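Local coordinates for protein chorismate synthase (Campylobacter jejuni, PDB 1SQ1) that probably catalyses the last step of chorismate biosynthesis, eliminating phosphate from 5-enolpyruvylshikimate-3-phosphate with the help of reduced FMN, at residues Lys200-Phe208 with Leu288-Pro296; Glu127-Gly135 with Arg327-Leu338. All coordinates share one frame; numbering follows the deposited sequence.

In the fold
Contact 2 opens first along the chain: helix 128-143 begins at its first segment, and segment 127-135 meets segment 327-338, on helix 325-346, with 191 residues between them. Contact 1 lies wholly inside that loop, closing a smaller loop of 79 residues between segments 200-208 and 288-296, which lie on strands 205-212 and 286-292, so the two are nested and do not cross. Strand 286-292 and helix 325-346 are consecutive elements, which brings the contacts together although their centres lie 16 Å apart. Phe292 CZ packs against Gly328 O at 3.4 Å, and Leu288 and Val207 also touch this helix. The sheet face carrying Val207 and Phe292 is covered by helix 325-346, against which helix 128-143 packs.

Contact 1 of 2, residues Lys200-Phe208 with Leu288-Pro296; sequences KDSVGAAVF and LKTYFKPTP. With SO4 (sulfate ion), chain B.
Strands 205-208 and 288-292 run antiparallel, their axes 4.6 Å apart at an angle of 160°. Ala205 pairs with Phe292 and Val207 with Thr290 as hydrogen-bonded pairs, each closed by two N-H...O bonds; the bond from Phe292 N to Ala205 O measures 2.7 Å. Beyond the pairing, Gly204 CA lies 3.2 Å from Phe292 O, and Ser202 OG donates to Thr295 O at 2.7 Å, extending the contact into the loops. With chi1 at 65°, Ser202 OG sits between its backbone N and carbonyl carbon and also meets Pro294 CB.

On one face, Ala206 CB rests against the CD1-CE1 side of the Tyr291 ring, 3.4 Å from Tyr291 CD1, while the Tyr291 hydroxyl bonds to Glu244. On the other, Val207 CG2 approaches Phe292 CE1 at 3.6 Å, the two side chains crossing obliquely. Lys293, its chain extended beyond CG, gives a weak hydrogen bond from NZ to sulfate O3.

These are two adjacent inner strands of a five-stranded antiparallel sheet, and the loop leaving it, Lys293 to Pro296, belongs to the predicted FMN site.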
ATOM      1  N   LYS A 200      33.476  15.865  25.119  1.00 72.64           N
ATOM      2  CA  LYS A 200      32.135  15.433  25.510  1.00 71.36           C
ATOM      3  C   LYS A 200      31.162  16.189  24.617  1.00 70.24           C
ATOM      4  O   LYS A 200      30.245  16.854  25.095  1.00 70.86           O
ATOM      5  CB  LYS A 200      31.842  15.755  26.983  1.00 72.27           C
ATOM      6  CG  LYS A 200      32.584  14.885  27.987  1.00 75.22           C
ATOM      7  CD  LYS A 200      32.131  15.158  29.420  1.00 77.55           C
ATOM      8  CE  LYS A 200      30.673  14.754  29.643  1.00 80.18           C
ATOM      9  NZ  LYS A 200      30.208  14.992  31.051  1.00 81.76           N
ATOM     10  N   ASP A 201      31.394  16.109  23.311  1.00 69.44           N
ATOM     11  CA  ASP A 201      30.545  16.785  22.334  1.00 68.59           C
ATOM     12  C   ASP A 201      30.469  15.877  21.108  1.00 68.88           C
ATOM     13  O   ASP A 201      31.030  14.779  21.108  1.00 69.32           O
ATOM     14  CB  ASP A 201      31.155  18.144  21.957  1.00 67.49           C
ATOM     15  CG  ASP A 201      30.143  19.096  21.343  1.00 68.58           C
ATOM     16  OD1 ASP A 201      30.561  20.208  20.930  1.00 66.37           O
ATOM     17  OD2 ASP A 201      28.940  18.737  21.284  1.00 67.50           O
ATOM     18  N   SER A 202      29.775  16.323  20.067  1.00 67.78           N
ATOM     19  CA  SER A 202      29.654  15.526  18.855  1.00 66.69           C
ATOM     20  C   SER A 202      29.951  16.402  17.644  1.00 66.85           C
ATOM     21  O   SER A 202      30.133  17.618  17.782  1.00 66.94           O
ATOM     22  CB  SER A 202      28.246  14.958  18.744  1.00 65.50           C
ATOM     23  OG  SER A 202      27.311  16.007  18.571  1.00 67.55           O
ATOM     24  N   VAL A 203      30.001  15.784  16.465  1.00 65.73           N
ATOM     25  CA  VAL A 203      30.273  16.511  15.224  1.00 64.97           C
ATOM     26  C   VAL A 203      29.588  15.868  14.030  1.00 64.20           C
ATOM     27  O   VAL A 203      29.501  14.648  13.953  1.00 64.25           O
ATOM     28  CB  VAL A 203      31.781  16.572  14.929  1.00 64.59           C
ATOM     29  CG1 VAL A 203      32.350  15.175  14.912  1.00 64.90           C
ATOM     30  CG2 VAL A 203      32.022  17.266  13.594  1.00 63.76           C
ATOM     31  N   GLY A 204      29.113  16.695  13.101  1.00 63.80           N
ATOM     32  CA  GLY A 204      28.448  16.183  11.912  1.00 63.80           C
ATOM     33  C   GLY A 204      29.399  15.515  10.933  1.00 63.29           C
ATOM     34  O   GLY A 204      30.601  15.427  11.197  1.00 64.45           O
ATOM     35  N   ALA A 205      28.862  15.038   9.809  1.00 61.68           N
ATOM     36  CA  ALA A 205      29.659  14.373   8.770  1.00 59.47           C
ATOM     37  C   ALA A 205      28.924  14.312   7.425  1.00 57.50           C
ATOM     38  O   ALA A 205      27.697  14.329   7.386  1.00 56.75           O
ATOM     39  CB  ALA A 205      30.035  12.967   9.220  1.00 57.51           C
ATOM     40  N   ALA A 206      29.683  14.251   6.332  1.00 55.87           N
ATOM     41  CA  ALA A 206      29.119  14.178   4.985  1.00 55.27           C
ATOM     42  C   ALA A 206      29.435  12.821   4.330  1.00 55.72           C
ATOM     43  O   ALA A 206      30.604  12.484   4.107  1.00 55.92           O
ATOM     44  CB  ALA A 206      29.665  15.306   4.136  1.00 50.35           C
ATOM     45  N   VAL A 207      28.394  12.047   4.027  1.00 53.96           N
ATOM     46  CA  VAL A 207      28.580  10.737   3.420  1.00 54.59           C
ATOM     47  C   VAL A 207      28.401  10.719   1.914  1.00 56.51           C
ATOM     48  O   VAL A 207      27.586  11.465   1.364  1.00 57.41           O
ATOM     49  CB  VAL A 207      27.631   9.712   4.029  1.00 53.42           C
ATOM     50  CG1 VAL A 207      27.664   8.437   3.221  1.00 49.51           C
ATOM     51  CG2 VAL A 207      28.040   9.439   5.464  1.00 54.51           C
ATOM     52  N   PHE A 208      29.181   9.859   1.258  1.00 56.76           N
ATOM     53  CA  PHE A 208      29.130   9.708  -0.194  1.00 57.66           C
ATOM     54  C   PHE A 208      28.786   8.273  -0.596  1.00 57.40           C
ATOM     55  O   PHE A 208      29.524   7.338  -0.287  1.00 58.69           O
ATOM     56  CB  PHE A 208      30.475  10.077  -0.817  1.00 59.46           C
ATOM     57  CG  PHE A 208      30.507   9.932  -2.312  1.00 62.38           C
ATOM     58  CD1 PHE A 208      29.715  10.740  -3.121  1.00 63.23           C
ATOM     59  CD2 PHE A 208      31.326   8.982  -2.915  1.00 63.74           C
ATOM     60  CE1 PHE A 208      29.738  10.605  -4.513  1.00 64.14           C
ATOM     61  CE2 PHE A 208      31.354   8.841  -4.305  1.00 64.17           C
ATOM     62  CZ  PHE A 208      30.560   9.653  -5.104  1.00 63.73           C
ATOM     63  N   LEU A 288      25.147   9.947  -4.845  1.00 53.18           N
ATOM     64  CA  LEU A 288      24.265  10.333  -3.751  1.00 51.05           C
ATOM     65  C   LEU A 288      25.054  10.839  -2.566  1.00 50.65           C
ATOM     66  O   LEU A 288      26.017  10.210  -2.155  1.00 52.21           O
ATOM     67  CB  LEU A 288      23.440   9.127  -3.295  1.00 48.71           C
ATOM     68  CG  LEU A 288      22.785   8.317  -4.397  1.00 44.31           C
ATOM     69  CD1 LEU A 288      21.928   7.227  -3.791  1.00 42.02           C
ATOM     70  CD2 LEU A 288      21.971   9.246  -5.268  1.00 43.11           C
ATOM     71  N   LYS A 289      24.651  11.967  -2.003  1.00 50.13           N
ATOM     72  CA  LYS A 289      25.362  12.478  -0.848  1.00 51.61           C
ATOM     73  C   LYS A 289      24.402  12.694   0.307  1.00 51.79           C
ATOM     74  O   LYS A 289      23.376  13.359   0.148  1.00 52.68           O
ATOM     75  CB  LYS A 289      26.080  13.781  -1.195  1.00 52.35           C
ATOM     76  CG  LYS A 289      26.949  13.725  -2.435  1.00 50.93           C
ATOM     77  CD  LYS A 289      27.752  14.994  -2.532  1.00 53.41           C
ATOM     78  CE  LYS A 289      28.395  15.177  -3.896  1.00 55.99           C
ATOM     79  NZ  LYS A 289      27.366  15.448  -4.955  1.00 58.40           N
ATOM     80  N   THR A 290      24.739  12.118   1.462  1.00 52.72           N
ATOM     81  CA  THR A 290      23.929  12.220   2.679  1.00 53.00           C
ATOM     82  C   THR A 290      24.698  12.952   3.784  1.00 52.83           C
ATOM     83  O   THR A 290      25.755  12.494   4.233  1.00 53.11           O
ATOM     84  CB  THR A 290      23.564  10.840   3.228  1.00 52.20           C
ATOM     85  OG1 THR A 290      22.909  10.088   2.210  1.00 54.75           O
ATOM     86  CG2 THR A 290      22.634  10.970   4.407  1.00 55.38           C
ATOM     87  N   TYR A 291      24.147  14.071   4.240  1.00 53.09           N
ATOM     88  CA  TYR A 291      24.773  14.865   5.285  1.00 52.26           C
ATOM     89  C   TYR A 291      24.203  14.626   6.671  1.00 51.61           C
ATOM     90  O   TYR A 291      23.035  14.885   6.937  1.00 51.27           O
ATOM     91  CB  TYR A 291      24.649  16.334   4.924  1.00 51.93           C
ATOM     92  CG  TYR A 291      25.297  16.629   3.607  1.00 52.71           C
ATOM     93  CD1 TYR A 291      26.668  16.837   3.515  1.00 52.23           C
ATOM     94  CD2 TYR A 291      24.551  16.633   2.439  1.00 53.16           C
ATOM     95  CE1 TYR A 291      27.279  17.038   2.288  1.00 52.16           C
ATOM     96  CE2 TYR A 291      25.152  16.831   1.207  1.00 53.06           C
ATOM     97  CZ  TYR A 291      26.512  17.030   1.140  1.00 52.02           C
ATOM     98  OH  TYR A 291      27.105  17.195  -0.082  1.00 51.70           O
ATOM     99  N   PHE A 292      25.058  14.144   7.556  1.00 51.93           N
ATOM    100  CA  PHE A 292      24.667  13.864   8.917  1.00 53.71           C
ATOM    101  C   PHE A 292      24.984  15.013   9.874  1.00 56.27           C
ATOM    102  O   PHE A 292      26.046  15.646   9.793  1.00 57.39           O
ATOM    103  CB  PHE A 292      25.369  12.606   9.411  1.00 51.81           C
ATOM    104  CG  PHE A 292      24.873  11.337   8.779  1.00 51.35           C
ATOM    105  CD1 PHE A 292      25.170  11.036   7.451  1.00 50.34           C
ATOM    106  CD2 PHE A 292      24.159  10.414   9.532  1.00 48.37           C
ATOM    107  CE1 PHE A 292      24.760   9.846   6.886  1.00 51.33           C
ATOM    108  CE2 PHE A 292      23.744   9.218   8.975  1.00 50.37           C
ATOM    109  CZ  PHE A 292      24.048   8.928   7.650  1.00 52.15           C
ATOM    110  N   LYS A 293      24.060  15.274  10.792  1.00 56.86           N
ATOM    111  CA  LYS A 293      24.255  16.328  11.777  1.00 57.55           C
ATOM    112  C   LYS A 293      24.972  15.706  12.962  1.00 58.68           C
ATOM    113  O   LYS A 293      25.072  14.479  13.059  1.00 59.23           O
ATOM    114  CB  LYS A 293      22.910  16.888  12.237  1.00 56.18           C
ATOM    115  CG  LYS A 293      22.152  15.996  13.218  1.00 54.41           C
ATOM    116  CD  LYS A 293      20.812  16.610  13.641  1.00 52.41           C
ATOM    117  CE  LYS A 293      20.119  15.747  14.692  1.00 53.31           C
ATOM    118  NZ  LYS A 293      18.952  16.446  15.286  1.00 54.76           N
ATOM    119  N   PRO A 294      25.498  16.538  13.870  1.00 59.43           N
ATOM    120  CA  PRO A 294      26.187  15.972  15.027  1.00 61.49           C
ATOM    121  C   PRO A 294      25.199  15.271  15.955  1.00 64.03           C
ATOM    122  O   PRO A 294      24.082  15.747  16.184  1.00 64.01           O
ATOM    123  CB  PRO A 294      26.847  17.188  15.672  1.00 60.00           C
ATOM    124  CG  PRO A 294      25.969  18.322  15.246  1.00 60.26           C
ATOM    125  CD  PRO A 294      25.687  17.996  13.813  1.00 58.51           C
ATOM    126  N   THR A 295      25.622  14.121  16.463  1.00 67.45           N
ATOM    127  CA  THR A 295      24.832  13.302  17.376  1.00 71.25           C
ATOM    128  C   THR A 295      24.241  14.156  18.489  1.00 73.11           C
ATOM    129  O   THR A 295      24.962  14.900  19.152  1.00 74.17           O
ATOM    130  CB  THR A 295      25.718  12.247  18.026  1.00 72.87           C
ATOM    131  OG1 THR A 295      26.794  11.915  17.139  1.00 73.59           O
ATOM    132  CG2 THR A 295      24.911  11.008  18.335  1.00 74.96           C
ATOM    133  N   PRO A 296      22.924  14.044  18.729  1.00 74.93           N
ATOM    134  CA  PRO A 296      22.256  14.828  19.780  1.00 75.52           C
ATOM    135  C   PRO A 296      22.720  14.475  21.198  1.00 75.53           C
ATOM    136  O   PRO A 296      22.482  13.365  21.685  1.00 75.13           O
ATOM    137  CB  PRO A 296      20.783  14.505  19.559  1.00 75.27           C
ATOM    138  CG  PRO A 296      20.839  13.074  19.108  1.00 74.82           C
ATOM    139  CD  PRO A 296      21.985  13.094  18.105  1.00 74.23           C
TER
HETATM  140  S   SO4 B 401      16.892  13.305  13.247  1.00 69.29           S
HETATM  141  O1  SO4 B 401      17.196  12.486  14.441  1.00 65.98           O
HETATM  142  O2  SO4 B 401      15.434  13.591  13.171  1.00 70.16           O
HETATM  143  O3  SO4 B 401      17.624  14.586  13.316  1.00 70.00           O
HETATM  144  O4  SO4 B 401      17.296  12.568  12.032  1.00 70.37           O

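Contact 2 of 2, residues Glu127-Gly135 with Arg327-Leu338; sequences ESVARVAGG and RGSVVASAMVRL
Ser128, in the first turn of its helix, points toward helix 327-338 and lies over one face of the Arg327 guanidinium, with Ser128 CB 3.2 Å from Arg327 NH2. Its chi1 of -179° places OG beside the carbonyl carbon, near Val331 CG2 at 3.5 Å; this hydroxyl is hydrogen-bonded to Arg46, a predicted NADP(+)-binding residue. One turn on, Arg131 points toward the partner helix and crosses Val331 and Met335 obliquely; its bend at chi3 (73°) brings the guanidinium edge to selenomethionine Met335, with Arg131 NE 3.6 Å from Met335 SE. Val331 CG1 touches the same arginine near CD and NE. Backbone enters here too, because the Ala334 methyl packs against the Arg131 carbonyl and against Val132 CA, 3.8 Å from Ala334 CB. Val132 adds an apolar contact, its CG2 lying 4.1 Å from Val331 CG2, the two side chains crossing at about a right angle. Gly134 O then meets Leu338 CD2 at 3.8 Å. At Gly135 the backbones come closest, with Gly135 CA 4.0 Å from Ala334 CA; Leu338 CG lies against Gly135 CA, and the aliphatic start of Arg337 passes Gly135 O, its guanidinium being salt-bridged to Glu42.

With axes 8.0 Å apart crossing at 47° and no hydrogen bond between the segments, this is a close-packed helix pair built on small residues, Gly135 against Ala334, in the core of the chorismate synthase fold.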
ATOM      1  N   GLU A 127      17.203   0.198  15.397  1.00 82.26           N
ATOM      2  CA  GLU A 127      16.904  -0.125  13.997  1.00 80.21           C
ATOM      3  C   GLU A 127      18.120  -0.256  13.096  1.00 77.85           C
ATOM      4  O   GLU A 127      18.148  -1.092  12.194  1.00 76.67           O
ATOM      5  CB  GLU A 127      15.956   0.932  13.405  1.00 82.55           C
ATOM      6  CG  GLU A 127      16.173   2.352  13.951  1.00 85.59           C
ATOM      7  CD  GLU A 127      16.417   3.408  12.871  1.00 87.26           C
ATOM      8  OE1 GLU A 127      17.469   3.360  12.198  1.00 87.21           O
ATOM      9  OE2 GLU A 127      15.556   4.299  12.701  1.00 89.29           O
ATOM     10  N   SER A 128      19.111   0.591  13.342  1.00 75.48           N
ATOM     11  CA  SER A 128      20.349   0.610  12.583  1.00 72.90           C
ATOM     12  C   SER A 128      20.846  -0.796  12.235  1.00 71.82           C
ATOM     13  O   SER A 128      21.178  -1.072  11.080  1.00 71.29           O
ATOM     14  CB  SER A 128      21.411   1.358  13.388  1.00 73.75           C
ATOM     15  OG  SER A 128      22.638   1.425  12.689  1.00 75.33           O
ATOM     16  N   VAL A 129      20.892  -1.678  13.238  1.00 70.10           N
ATOM     17  CA  VAL A 129      21.345  -3.061  13.053  1.00 67.83           C
ATOM     18  C   VAL A 129      20.462  -3.797  12.045  1.00 66.62           C
ATOM     19  O   VAL A 129      20.957  -4.510  11.165  1.00 66.63           O
ATOM     20  CB  VAL A 129      21.308  -3.843  14.378  1.00 67.74           C
ATOM     21  CG1 VAL A 129      21.726  -5.291  14.141  1.00 67.37           C
ATOM     22  CG2 VAL A 129      22.217  -3.181  15.390  1.00 68.24           C
ATOM     23  N   ALA A 130      19.153  -3.627  12.193  1.00 63.93           N
ATOM     24  CA  ALA A 130      18.196  -4.256  11.301  1.00 61.14           C
ATOM     25  C   ALA A 130      18.356  -3.716   9.875  1.00 59.18           C
ATOM     26  O   ALA A 130      18.535  -4.489   8.938  1.00 58.43           O
ATOM     27  CB  ALA A 130      16.779  -4.016  11.815  1.00 59.30           C
ATOM     28  N   ARG A 131      18.311  -2.396   9.713  1.00 56.87           N
ATOM     29  CA  ARG A 131      18.437  -1.787   8.395  1.00 54.64           C
ATOM     30  C   ARG A 131      19.628  -2.369   7.652  1.00 54.99           C
ATOM     31  O   ARG A 131      19.561  -2.604   6.449  1.00 54.06           O
ATOM     32  CB  ARG A 131      18.596  -0.274   8.531  1.00 53.67           C
ATOM     33  CG  ARG A 131      17.726   0.335   9.633  1.00 54.43           C
ATOM     34  CD  ARG A 131      17.955   1.833   9.809  1.00 52.70           C
ATOM     35  NE  ARG A 131      17.378   2.626   8.730  1.00 53.55           N
ATOM     36  CZ  ARG A 131      16.367   3.473   8.880  1.00 55.22           C
ATOM     37  NH1 ARG A 131      15.910   4.153   7.835  1.00 58.24           N
ATOM     38  NH2 ARG A 131      15.817   3.649  10.073  1.00 56.14           N
ATOM     39  N   VAL A 132      20.723  -2.600   8.373  1.00 56.47           N
ATOM     40  CA  VAL A 132      21.930  -3.179   7.773  1.00 56.20           C
ATOM     41  C   VAL A 132      21.689  -4.642   7.350  1.00 56.60           C
ATOM     42  O   VAL A 132      21.937  -5.005   6.197  1.00 56.63           O
ATOM     43  CB  VAL A 132      23.124  -3.109   8.755  1.00 55.79           C
ATOM     44  CG1 VAL A 132      24.376  -3.711   8.119  1.00 55.21           C
ATOM     45  CG2 VAL A 132      23.378  -1.669   9.137  1.00 55.47           C
ATOM     46  N   ALA A 133      21.206  -5.480   8.264  1.00 55.32           N
ATOM     47  CA  ALA A 133      20.935  -6.869   7.910  1.00 56.74           C
ATOM     48  C   ALA A 133      20.113  -6.910   6.625  1.00 57.39           C
ATOM     49  O   ALA A 133      20.525  -7.506   5.627  1.00 58.17           O
ATOM     50  CB  ALA A 133      20.178  -7.563   9.027  1.00 56.35           C
ATOM     51  N   GLY A 134      18.948  -6.263   6.661  1.00 57.43           N
ATOM     52  CA  GLY A 134      18.060  -6.223   5.511  1.00 57.01           C
ATOM     53  C   GLY A 134      18.736  -5.772   4.228  1.00 56.91           C
ATOM     54  O   GLY A 134      18.566  -6.402   3.185  1.00 58.17           O
ATOM     55  N   GLY A 135      19.490  -4.680   4.289  1.00 55.35           N
ATOM     56  CA  GLY A 135      20.190  -4.205   3.106  1.00 54.70           C
ATOM     57  C   GLY A 135      21.154  -5.259   2.565  1.00 55.27           C
ATOM     58  O   GLY A 135      21.285  -5.431   1.344  1.00 54.45           O
ATOM     59  N   ARG A 327      29.086   5.564  11.285  1.00 69.89           N
ATOM     60  CA  ARG A 327      28.223   4.378  11.316  1.00 68.22           C
ATOM     61  C   ARG A 327      27.109   4.619  10.296  1.00 65.72           C
ATOM     62  O   ARG A 327      26.672   3.703   9.605  1.00 65.85           O
ATOM     63  CB  ARG A 327      27.617   4.184  12.721  1.00 70.04           C
ATOM     64  CG  ARG A 327      26.728   2.946  12.895  1.00 74.69           C
ATOM     65  CD  ARG A 327      26.081   2.859  14.316  1.00 80.58           C
ATOM     66  NE  ARG A 327      24.671   3.297  14.347  1.00 85.06           N
ATOM     67  CZ  ARG A 327      23.842   3.168  15.395  1.00 86.24           C
ATOM     68  NH1 ARG A 327      24.266   2.614  16.528  1.00 86.33           N
ATOM     69  NH2 ARG A 327      22.577   3.584  15.312  1.00 83.59           N
ATOM     70  N   GLY A 328      26.681   5.870  10.186  1.00 62.01           N
ATOM     71  CA  GLY A 328      25.618   6.210   9.261  1.00 60.36           C
ATOM     72  C   GLY A 328      25.924   5.920   7.809  1.00 59.08           C
ATOM     73  O   GLY A 328      25.013   5.679   7.019  1.00 59.11           O
ATOM     74  N   SER A 329      27.197   5.957   7.440  1.00 58.04           N
ATOM     75  CA  SER A 329      27.563   5.690   6.057  1.00 56.65           C
ATOM     76  C   SER A 329      27.229   4.235   5.754  1.00 56.69           C
ATOM     77  O   SER A 329      26.773   3.915   4.653  1.00 57.34           O
ATOM     78  CB  SER A 329      29.050   5.919   5.830  1.00 56.02           C
ATOM     79  OG  SER A 329      29.806   4.843   6.360  1.00 58.16           O
ATOM     80  N   VAL A 330      27.449   3.354   6.733  1.00 54.88           N
ATOM     81  CA  VAL A 330      27.151   1.931   6.552  1.00 54.28           C
ATOM     82  C   VAL A 330      25.648   1.711   6.343  1.00 53.95           C
ATOM     83  O   VAL A 330      25.236   0.828   5.590  1.00 54.42           O
ATOM     84  CB  VAL A 330      27.600   1.078   7.780  1.00 52.93           C
ATOM     85  CG1 VAL A 330      27.383  -0.400   7.489  1.00 50.74           C
ATOM     86  CG2 VAL A 330      29.053   1.342   8.115  1.00 50.30           C
ATOM     87  N   VAL A 331      24.838   2.516   7.024  1.00 54.06           N
ATOM     88  CA  VAL A 331      23.390   2.420   6.919  1.00 54.31           C
ATOM     89  C   VAL A 331      22.912   3.051   5.614  1.00 56.26           C
ATOM     90  O   VAL A 331      22.001   2.529   4.966  1.00 57.23           O
ATOM     91  CB  VAL A 331      22.700   3.110   8.108  1.00 53.27           C
ATOM     92  CG1 VAL A 331      21.197   3.096   7.920  1.00 51.27           C
ATOM     93  CG2 VAL A 331      23.079   2.404   9.398  1.00 51.16           C
ATOM     94  N   ALA A 332      23.523   4.166   5.223  1.00 56.28           N
ATOM     95  CA  ALA A 332      23.151   4.819   3.975  1.00 56.06           C
ATOM     96  C   ALA A 332      23.322   3.811   2.837  1.00 57.16           C
ATOM     97  O   ALA A 332      22.594   3.857   1.844  1.00 57.24           O
ATOM     98  CB  ALA A 332      24.019   6.030   3.738  1.00 54.51           C
ATOM     99  N   SER A 333      24.276   2.894   2.982  1.00 56.94           N
ATOM    100  CA  SER A 333      24.485   1.879   1.952  1.00 57.90           C
ATOM    101  C   SER A 333      23.324   0.895   1.942  1.00 58.03           C
ATOM    102  O   SER A 333      22.704   0.671   0.906  1.00 57.92           O
ATOM    103  CB  SER A 333      25.794   1.114   2.177  1.00 57.34           C
ATOM    104  OG  SER A 333      26.901   1.825   1.648  1.00 57.69           O
ATOM    105  N   ALA A 334      23.031   0.317   3.108  1.00 58.09           N
ATOM    106  CA  ALA A 334      21.943  -0.645   3.240  1.00 56.96           C
ATOM    107  C   ALA A 334      20.649  -0.099   2.647  1.00 56.24           C
ATOM    108  O   ALA A 334      19.996  -0.773   1.857  1.00 56.00           O
ATOM    109  CB  ALA A 334      21.739  -1.001   4.707  1.00 57.00           C
HETATM  110  N   MSE A 335      20.289   1.123   3.025  1.00 56.41           N
HETATM  111  CA  MSE A 335      19.077   1.752   2.521  1.00 57.52           C
HETATM  112  C   MSE A 335      19.068   1.900   1.003  1.00 57.62           C
HETATM  113  O   MSE A 335      18.055   1.615   0.356  1.00 58.23           O
HETATM  114  CB  MSE A 335      18.862   3.132   3.161  1.00 59.46           C
HETATM  115  CG  MSE A 335      18.575   3.118   4.649  1.00 62.04           C
HETATM  116 SE   MSE A 335      17.208   1.852   5.190  1.00 74.18          SE
HETATM  117  CE  MSE A 335      15.642   2.619   4.330  1.00 65.35           C
ATOM    118  N   VAL A 336      20.176   2.356   0.428  1.00 56.67           N
ATOM    119  CA  VAL A 336      20.218   2.516  -1.022  1.00 56.27           C
ATOM    120  C   VAL A 336      20.143   1.141  -1.666  1.00 56.39           C
ATOM    121  O   VAL A 336      19.682   0.987  -2.794  1.00 57.42           O
ATOM    122  CB  VAL A 336      21.495   3.234  -1.482  1.00 55.82           C
ATOM    123  CG1 VAL A 336      21.526   3.299  -2.993  1.00 54.64           C
ATOM    124  CG2 VAL A 336      21.532   4.641  -0.899  1.00 54.47           C
ATOM    125  N   ARG A 337      20.569   0.133  -0.920  1.00 56.20           N
ATOM    126  CA  ARG A 337      20.540  -1.231  -1.404  1.00 55.11           C
ATOM    127  C   ARG A 337      19.079  -1.640  -1.518  1.00 54.52           C
ATOM    128  O   ARG A 337      18.616  -1.976  -2.609  1.00 55.39           O
ATOM    129  CB  ARG A 337      21.240  -2.155  -0.419  1.00 57.10           C
ATOM    130  CG  ARG A 337      22.176  -3.143  -1.057  1.00 58.10           C
ATOM    131  CD  ARG A 337      23.614  -2.637  -1.059  1.00 58.52           C
ATOM    132  NE  ARG A 337      24.300  -2.865   0.211  1.00 58.44           N
ATOM    133  CZ  ARG A 337      25.625  -2.982   0.310  1.00 60.08           C
ATOM    134  NH1 ARG A 337      26.380  -2.897  -0.789  1.00 61.47           N
ATOM    135  NH2 ARG A 337      26.204  -3.166   1.490  1.00 57.03           N
ATOM    136  N   LEU A 338      18.362  -1.604  -0.390  1.00 51.40           N
ATOM    137  CA  LEU A 338      16.948  -1.983  -0.352  1.00 49.22           C
ATOM    138  C   LEU A 338      16.147  -1.330  -1.472  1.00 49.21           C
ATOM    139  O   LEU A 338      15.409  -1.998  -2.196  1.00 48.61           O
ATOM    140  CB  LEU A 338      16.334  -1.614   0.996  1.00 47.29           C
ATOM    141  CG  LEU A 338      16.785  -2.446   2.207  1.00 46.93           C
ATOM    142  CD1 LEU A 338      16.599  -1.616   3.447  1.00 45.09           C
ATOM    143  CD2 LEU A 338      16.002  -3.749   2.324  1.00 45.79           C
TER